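Local coordinates for dihydrodipicolinate synthase (Bacillus clausii KSM-K16, PDB 3E96), which probably condenses pyruvate with aspartate semialdehyde through a Schiff-base intermediate, as a 4-hydroxy-tetrahydrodipicolinate synthase of the lysine pathway, at residues 86-91 and 108-113. Residues are numbered along the deposited sequence; the frame is centred on the assembly and turned at random.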
ATOM      1  N   ALA B  86      11.990  10.199  11.029  1.00 12.48           N
ATOM      2  CA  ALA B  86      10.546  10.020  10.943  1.00 13.00           C
ATOM      3  C   ALA B  86      10.037   9.444   9.625  1.00 12.44           C
ATOM      4  O   ALA B  86      10.261  10.011   8.555  1.00 12.28           O
ATOM      5  CB  ALA B  86       9.845  11.354  11.225  1.00 11.76           C
ATOM      6  N   GLY B  87       9.346   8.313   9.713  1.00 12.89           N
ATOM      7  CA  GLY B  87       8.786   7.711   8.522  1.00 12.00           C
ATOM      8  C   GLY B  87       7.595   8.541   8.071  1.00 12.84           C
ATOM      9  O   GLY B  87       6.777   8.963   8.898  1.00 12.40           O
ATOM     10  N   ILE B  88       7.510   8.796   6.768  1.00 11.94           N
ATOM     11  CA  ILE B  88       6.403   9.560   6.196  1.00 13.11           C
ATOM     12  C   ILE B  88       5.963   8.881   4.900  1.00 13.77           C
ATOM     13  O   ILE B  88       6.690   8.044   4.353  1.00 14.77           O
ATOM     14  CB  ILE B  88       6.803  11.040   5.907  1.00 12.93           C
ATOM     15  CG1 ILE B  88       7.914  11.103   4.857  1.00 13.18           C
ATOM     16  CG2 ILE B  88       7.268  11.715   7.193  1.00 13.07           C
ATOM     17  CD1 ILE B  88       8.307  12.538   4.479  1.00 13.98           C
ATOM     18  N   GLY B  89       4.775   9.224   4.412  1.00 13.99           N
ATOM     19  CA  GLY B  89       4.288   8.601   3.190  1.00 15.32           C
ATOM     20  C   GLY B  89       2.944   9.132   2.717  1.00 14.61           C
ATOM     21  O   GLY B  89       2.549  10.233   3.097  1.00 15.05           O
ATOM     22  N   TYR B  90       2.257   8.339   1.891  1.00 13.15           N
ATOM     23  CA  TYR B  90       0.948   8.675   1.322  1.00 13.77           C
ATOM     24  C   TYR B  90       1.056   9.675   0.168  1.00 14.98           C
ATOM     25  O   TYR B  90       2.113   9.803  -0.444  1.00 16.39           O
ATOM     26  CB  TYR B  90       0.016   9.219   2.409  1.00 14.02           C
ATOM     27  CG  TYR B  90      -0.249   8.230   3.523  1.00 13.87           C
ATOM     28  CD1 TYR B  90      -0.892   7.018   3.267  1.00 15.94           C
ATOM     29  CD2 TYR B  90       0.134   8.509   4.837  1.00 15.47           C
ATOM     30  CE1 TYR B  90      -1.149   6.108   4.290  1.00 15.58           C
ATOM     31  CE2 TYR B  90      -0.121   7.606   5.870  1.00 15.62           C
ATOM     32  CZ  TYR B  90      -0.763   6.410   5.589  1.00 15.25           C
ATOM     33  OH  TYR B  90      -1.026   5.518   6.609  1.00 14.94           O
ATOM     34  N   ALA B  91      -0.038  10.368  -0.139  1.00 13.51           N
ATOM     35  CA  ALA B  91      -0.031  11.354  -1.216  1.00 14.45           C
ATOM     36  C   ALA B  91       1.072  12.377  -0.940  1.00 14.34           C
ATOM     37  O   ALA B  91       1.386  12.653   0.218  1.00 14.38           O
ATOM     38  CB  ALA B  91      -1.392  12.047  -1.301  1.00 13.14           C
ATOM     39  N   ASP B 108      15.345  14.498  13.267  1.00 17.47           N
ATOM     40  CA  ASP B 108      16.600  14.832  12.603  1.00 18.51           C
ATOM     41  C   ASP B 108      16.518  14.653  11.096  1.00 17.67           C
ATOM     42  O   ASP B 108      17.259  15.283  10.342  1.00 17.88           O
ATOM     43  CB  ASP B 108      17.718  13.963  13.172  1.00 18.88           C
ATOM     44  CG  ASP B 108      17.945  14.216  14.642  1.00 20.81           C
ATOM     45  OD1 ASP B 108      18.413  15.326  14.984  1.00 20.50           O
ATOM     46  OD2 ASP B 108      17.645  13.317  15.456  1.00 19.20           O
ATOM     47  N   ALA B 109      15.611  13.788  10.662  1.00 16.09           N
ATOM     48  CA  ALA B 109      15.428  13.526   9.244  1.00 16.88           C
ATOM     49  C   ALA B 109      14.130  12.755   9.060  1.00 15.87           C
ATOM     50  O   ALA B 109      13.466  12.407  10.035  1.00 15.88           O
ATOM     51  CB  ALA B 109      16.601  12.698   8.709  1.00 17.09           C
ATOM     52  N   VAL B 110      13.770  12.507   7.807  1.00 15.49           N
ATOM     53  CA  VAL B 110      12.575  11.732   7.497  1.00 14.13           C
ATOM     54  C   VAL B 110      12.957  10.585   6.575  1.00 13.99           C
ATOM     55  O   VAL B 110      13.968  10.656   5.868  1.00 13.54           O
ATOM     56  CB  VAL B 110      11.492  12.576   6.767  1.00 15.42           C
ATOM     57  CG1 VAL B 110      10.985  13.682   7.674  1.00 13.92           C
ATOM     58  CG2 VAL B 110      12.059  13.148   5.469  1.00 13.99           C
ATOM     59  N   MET B 111      12.167   9.516   6.615  1.00 11.91           N
ATOM     60  CA  MET B 111      12.364   8.375   5.726  1.00 13.02           C
ATOM     61  C   MET B 111      11.081   8.315   4.912  1.00 12.94           C
ATOM     62  O   MET B 111       9.989   8.143   5.460  1.00 13.44           O
ATOM     63  CB  MET B 111      12.530   7.052   6.484  1.00 13.63           C
ATOM     64  CG  MET B 111      12.575   5.822   5.538  1.00 14.97           C
ATOM     65  SD  MET B 111      12.464   4.211   6.358  1.00 10.85           S
ATOM     66  CE  MET B 111      10.749   4.211   6.858  1.00 18.69           C
ATOM     67  N   ILE B 112      11.203   8.478   3.604  1.00 13.18           N
ATOM     68  CA  ILE B 112      10.026   8.430   2.759  1.00 13.05           C
ATOM     69  C   ILE B 112       9.771   6.985   2.357  1.00 12.15           C
ATOM     70  O   ILE B 112      10.587   6.369   1.665  1.00 11.89           O
ATOM     71  CB  ILE B 112      10.206   9.276   1.483  1.00 13.60           C
ATOM     72  CG1 ILE B 112      10.712  10.677   1.847  1.00 15.23           C
ATOM     73  CG2 ILE B 112       8.874   9.388   0.748  1.00 13.50           C
ATOM     74  CD1 ILE B 112      11.029  11.543   0.631  1.00 17.54           C
ATOM     75  N   HIS B 113       8.647   6.443   2.816  1.00 12.36           N
ATOM     76  CA  HIS B 113       8.267   5.075   2.486  1.00 13.11           C
ATOM     77  C   HIS B 113       8.083   4.964   0.986  1.00 13.32           C
ATOM     78  O   HIS B 113       7.899   5.967   0.300  1.00 12.66           O
ATOM     79  CB  HIS B 113       6.936   4.707   3.149  1.00 11.74           C
ATOM     80  CG  HIS B 113       7.056   4.349   4.595  1.00 12.47           C
ATOM     81  ND1 HIS B 113       7.514   3.122   5.021  1.00 14.96           N
ATOM     82  CD2 HIS B 113       6.796   5.065   5.714  1.00 12.09           C
ATOM     83  CE1 HIS B 113       7.531   3.096   6.343  1.00 14.04           C
ATOM     84  NE2 HIS B 113       7.100   4.264   6.788  1.00 11.70           N
TER
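Three backbone hydrogen bonds join neighbouring parallel strands 83-88 and 109-112 of the TIM barrel, and a fourth, from His113 just beyond strand 109-112, continues the pattern. Ala86 N donates to Ala109 O (2.8 Å) and Ala86 O accepts from Met111 N (2.8 Å); Ile88 repeats the pattern, its N on Met111 O (2.9 Å) and its O taking His113 N (3.0 Å). The last is the straightest, 172° at the hydrogen. Between them Gly87 CA makes a CA-H...O contact with Met111 O. The short strand pieces 86-88 and 109-112 run at 37° to each other, and helix 92-105 makes the crossover of this beta-alpha-beta unit. Ala86, Ile88, Val110 and Ile112 share the outer face of the barrel, where Ala86, Ile88 and Ile112 meet helices 92-105 and 122-136. Ile88 CG1 sits between its own N and carbonyl carbon (chi1 63°), and the extended chain carries CD1 over the neighbouring strand, 3.9 Å from Val110 CB and 4.0 Å from Ile112 CG1. Leu98 of helix 92-105 and Leu136 of helix 122-136 also touch this side chain. An alanine at Ile88 would probably open a gap between Val110 and Ile112 and leave Leu98 and Leu136 without this packing partner. On the opposite face, that of Met111, the barrel interior holds the predicted catalytic Lys167 and Tyr143, both beside the Met111 side chain. Met111 CE lies over one face of the His113 ring, 3.4 Å above its plane and offset toward the rim, while His113 CD2 at the ring edge comes 3.3 Å from Ile88 O. His113 NE2 is hydrogen-bonded to Cys53 O, and Phe59 stacks on the ring.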